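Local coordinates for PA0833-PD protein (Pseudomonas aeruginosa PAO1, PDB 6JFW) that probably binds peptidoglycan in the periplasm through this OmpA C-like domain, which would tie the outer membrane to the cell wall, at residues Y72-G77 against Q129-E134. Residues are numbered along the deposited sequence; the frame is centred on the assembly and turned at random.
Sequences YTDSTG and QNRRVE
The guanidinium of R132 lies flat over one face of the Y72 ring, a cation-pi stack with CZ 3.7 Å from the ring centroid and the two planes only 11° apart. NH2 sits above the middle of the ring, while NH1 reaches back over CB. R132 CG lies between its backbone N and carbonyl carbon (chi1 76°), and with a bend at chi2 the chain reaches across the tyrosine.

Hydrogen bonds at its rim hold the guanidinium in this plane. In a side-on salt bridge, R132 NE and NH2 both donate to E134 OE2 from the same face of the carboxylate, NE at 2.7 Å; NH1 donates to the carbonyl O of N130. E134 in turn rests CD 3.4 Å from Y72 CE1. A water donates to both Y72 OH and E134 OE1, and the same hydroxyl is hydrogen-bonded to Q116 OE1.

A second salt bridge, farther along the loop, joins R131 NH2 to D74 OD1 at 2.9 Å. The oxygen lies near the guanidinium plane, yet is approached from above the carboxylate. OD2 accepts from T76 N to close an Asx turn. D74 matches the aspartate that helps bind peptidoglycan in OmpA C-like relatives, so this salt bridge probably lies at the edge of the pocket.

Between the backbones, Y72 N donates to R132 O at 2.8 Å; the return bond is weak. The contact lies beside strands 65-72 and 132-139, antiparallel neighbours in the sheet. The loop toward helix 79-99 passes the end of helix 124-130, where N130 OD1 accepts from A119 N.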
ATOM      1  N   TYR A  72       6.175   5.193   0.013  1.00  9.14           N
ATOM      2  CA  TYR A  72       6.631   6.371   0.737  1.00 14.76           C
ATOM      3  C   TYR A  72       7.790   5.998   1.648  1.00 17.22           C
ATOM      4  O   TYR A  72       7.946   4.844   2.051  1.00 10.91           O
ATOM      5  CB  TYR A  72       5.524   6.999   1.593  1.00 13.01           C
ATOM      6  CG  TYR A  72       4.341   7.550   0.838  1.00 14.98           C
ATOM      7  CD1 TYR A  72       3.250   6.747   0.541  1.00 12.60           C
ATOM      8  CD2 TYR A  72       4.300   8.884   0.449  1.00 14.54           C
ATOM      9  CE1 TYR A  72       2.157   7.250  -0.134  1.00 12.89           C
ATOM     10  CE2 TYR A  72       3.211   9.396  -0.230  1.00 13.18           C
ATOM     11  CZ  TYR A  72       2.144   8.574  -0.519  1.00 14.55           C
ATOM     12  OH  TYR A  72       1.056   9.078  -1.194  1.00 22.21           O
ATOM     13  N   THR A  73       8.591   7.004   1.987  1.00 15.91           N
ATOM     14  CA  THR A  73       9.656   6.868   2.968  1.00 15.06           C
ATOM     15  C   THR A  73       9.595   8.034   3.945  1.00 16.30           C
ATOM     16  O   THR A  73       8.793   8.962   3.803  1.00 12.51           O
ATOM     17  CB  THR A  73      11.046   6.830   2.316  1.00 21.07           C
ATOM     18  OG1 THR A  73      11.275   8.053   1.605  1.00 25.65           O
ATOM     19  CG2 THR A  73      11.166   5.656   1.360  1.00 21.19           C
ATOM     20  N   ASP A  74      10.462   7.965   4.949  1.00 15.22           N
ATOM     21  CA  ASP A  74      10.746   9.102   5.811  1.00 16.92           C
ATOM     22  C   ASP A  74      11.704  10.036   5.071  1.00 21.73           C
ATOM     23  O   ASP A  74      12.037   9.819   3.904  1.00 15.69           O
ATOM     24  CB  ASP A  74      11.312   8.619   7.141  1.00 20.71           C
ATOM     25  CG  ASP A  74      12.594   7.836   6.967  1.00 32.56           C
ATOM     26  OD1 ASP A  74      12.521   6.626   6.669  1.00 41.14           O
ATOM     27  OD2 ASP A  74      13.676   8.435   7.114  1.00 42.57           O
ATOM     28  N   SER A  75      12.180  11.080   5.745  1.00 20.58           N
ATOM     29  CA  SER A  75      12.985  12.106   5.095  1.00 25.42           C
ATOM     30  C   SER A  75      14.483  11.945   5.324  1.00 30.49           C
ATOM     31  O   SER A  75      15.256  12.802   4.880  1.00 36.54           O
ATOM     32  CB  SER A  75      12.541  13.496   5.559  1.00 32.84           C
ATOM     33  OG  SER A  75      12.840  13.695   6.927  1.00 34.37           O
ATOM     34  N   THR A  76      14.915  10.885   6.001  1.00 32.70           N
ATOM     35  CA  THR A  76      16.341  10.633   6.164  1.00 31.27           C
ATOM     36  C   THR A  76      16.957  10.247   4.826  1.00 37.60           C
ATOM     37  O   THR A  76      16.394   9.437   4.081  1.00 34.76           O
ATOM     38  CB  THR A  76      16.572   9.534   7.204  1.00 36.33           C
ATOM     39  OG1 THR A  76      16.418  10.072   8.524  1.00 48.60           O
ATOM     40  CG2 THR A  76      17.959   8.921   7.065  1.00 42.68           C
ATOM     41  N   GLY A  77      18.100  10.842   4.506  1.00 39.69           N
ATOM     42  CA  GLY A  77      18.811  10.493   3.294  1.00 31.92           C
ATOM     43  C   GLY A  77      18.412  11.331   2.098  1.00 36.54           C
ATOM     44  O   GLY A  77      17.618  12.275   2.170  1.00 36.07           O
ATOM     45  N   GLN A 129       6.284   5.590  10.769  1.00 14.43           N
ATOM     46  CA  GLN A 129       4.947   5.648  10.189  1.00 22.01           C
ATOM     47  C   GLN A 129       4.980   6.118   8.743  1.00 18.81           C
ATOM     48  O   GLN A 129       4.131   5.712   7.943  1.00 16.37           O
ATOM     49  CB  GLN A 129       4.054   6.575  11.008  1.00 25.11           C
ATOM     50  CG  GLN A 129       3.641   6.028  12.353  1.00 25.26           C
ATOM     51  CD  GLN A 129       2.916   7.064  13.180  1.00 34.27           C
ATOM     52  OE1 GLN A 129       3.464   7.603  14.141  1.00 41.44           O
ATOM     53  NE2 GLN A 129       1.681   7.361  12.805  1.00 32.82           N
ATOM     54  N   ASN A 130       5.938   6.977   8.395  1.00 13.00           N
ATOM     55  CA  ASN A 130       5.990   7.507   7.039  1.00 15.80           C
ATOM     56  C   ASN A 130       6.491   6.465   6.047  1.00 13.78           C
ATOM     57  O   ASN A 130       6.147   6.528   4.862  1.00 14.32           O
ATOM     58  CB  ASN A 130       6.861   8.760   7.006  1.00 14.75           C
ATOM     59  CG  ASN A 130       6.224   9.923   7.743  1.00 17.87           C
ATOM     60  OD1 ASN A 130       5.000  10.023   7.818  1.00 19.69           O
ATOM     61  ND2 ASN A 130       7.051  10.803   8.296  1.00 13.02           N
ATOM     62  N   ARG A 131       7.292   5.506   6.505  1.00 12.57           N
ATOM     63  CA  ARG A 131       7.702   4.384   5.665  1.00 13.58           C
ATOM     64  C   ARG A 131       6.515   3.446   5.506  1.00 13.69           C
ATOM     65  O   ARG A 131       6.184   2.679   6.412  1.00 15.07           O
ATOM     66  CB  ARG A 131       8.895   3.660   6.274  1.00 13.24           C
ATOM     67  CG  ARG A 131      10.175   4.465   6.262  1.00 20.58           C
ATOM     68  CD  ARG A 131      11.350   3.597   6.661  1.00 23.74           C
ATOM     69  NE  ARG A 131      11.217   3.112   8.030  1.00 18.49           N
ATOM     70  CZ  ARG A 131      11.725   3.729   9.090  1.00 31.21           C
ATOM     71  NH1 ARG A 131      11.557   3.218  10.302  1.00 29.40           N
ATOM     72  NH2 ARG A 131      12.403   4.857   8.938  1.00 28.89           N
ATOM     73  N   ARG A 132       5.872   3.502   4.344  1.00 14.11           N
ATOM     74  CA  ARG A 132       4.625   2.786   4.136  1.00 14.12           C
ATOM     75  C   ARG A 132       4.377   2.658   2.643  1.00 12.58           C
ATOM     76  O   ARG A 132       4.984   3.360   1.831  1.00  9.27           O
ATOM     77  CB  ARG A 132       3.453   3.514   4.800  1.00 13.32           C
ATOM     78  CG  ARG A 132       3.003   4.738   4.011  1.00 14.14           C
ATOM     79  CD  ARG A 132       2.652   5.914   4.905  1.00 17.02           C
ATOM     80  NE  ARG A 132       2.042   7.000   4.140  1.00 17.34           N
ATOM     81  CZ  ARG A 132       2.656   8.134   3.819  1.00 18.43           C
ATOM     82  NH1 ARG A 132       3.908   8.349   4.200  1.00 13.99           N
ATOM     83  NH2 ARG A 132       2.014   9.059   3.116  1.00 16.65           N
ATOM     84  N   VAL A 133       3.469   1.752   2.296  1.00 10.59           N
ATOM     85  CA  VAL A 133       2.912   1.659   0.954  1.00 11.51           C
ATOM     86  C   VAL A 133       1.415   1.901   1.066  1.00 14.44           C
ATOM     87  O   VAL A 133       0.759   1.357   1.960  1.00 15.44           O
ATOM     88  CB  VAL A 133       3.207   0.299   0.296  1.00 13.42           C
ATOM     89  CG1 VAL A 133       2.328   0.099  -0.930  1.00 14.86           C
ATOM     90  CG2 VAL A 133       4.674   0.210  -0.090  1.00 12.87           C
ATOM     91  N   GLU A 134       0.884   2.735   0.177  1.00 14.26           N
ATOM     92  CA  GLU A 134      -0.534   3.051   0.144  1.00 12.40           C
ATOM     93  C   GLU A 134      -1.154   2.490  -1.129  1.00 14.91           C
ATOM     94  O   GLU A 134      -0.570   2.591  -2.212  1.00 15.32           O
ATOM     95  CB  GLU A 134      -0.761   4.564   0.226  1.00 15.07           C
ATOM     96  CG  GLU A 134      -0.333   5.155   1.560  1.00 16.88           C
ATOM     97  CD  GLU A 134      -0.624   6.641   1.696  1.00 24.10           C
ATOM     98  OE1 GLU A 134      -1.207   7.234   0.764  1.00 19.62           O
ATOM     99  OE2 GLU A 134      -0.283   7.211   2.757  1.00 20.45           O
TER
HETATM  100  O   HOH W   1      -0.945   7.422  -1.756  1.00 28.93           O
HETATM  101  O   HOH W   2       6.218  10.316   3.230  1.00 17.88           O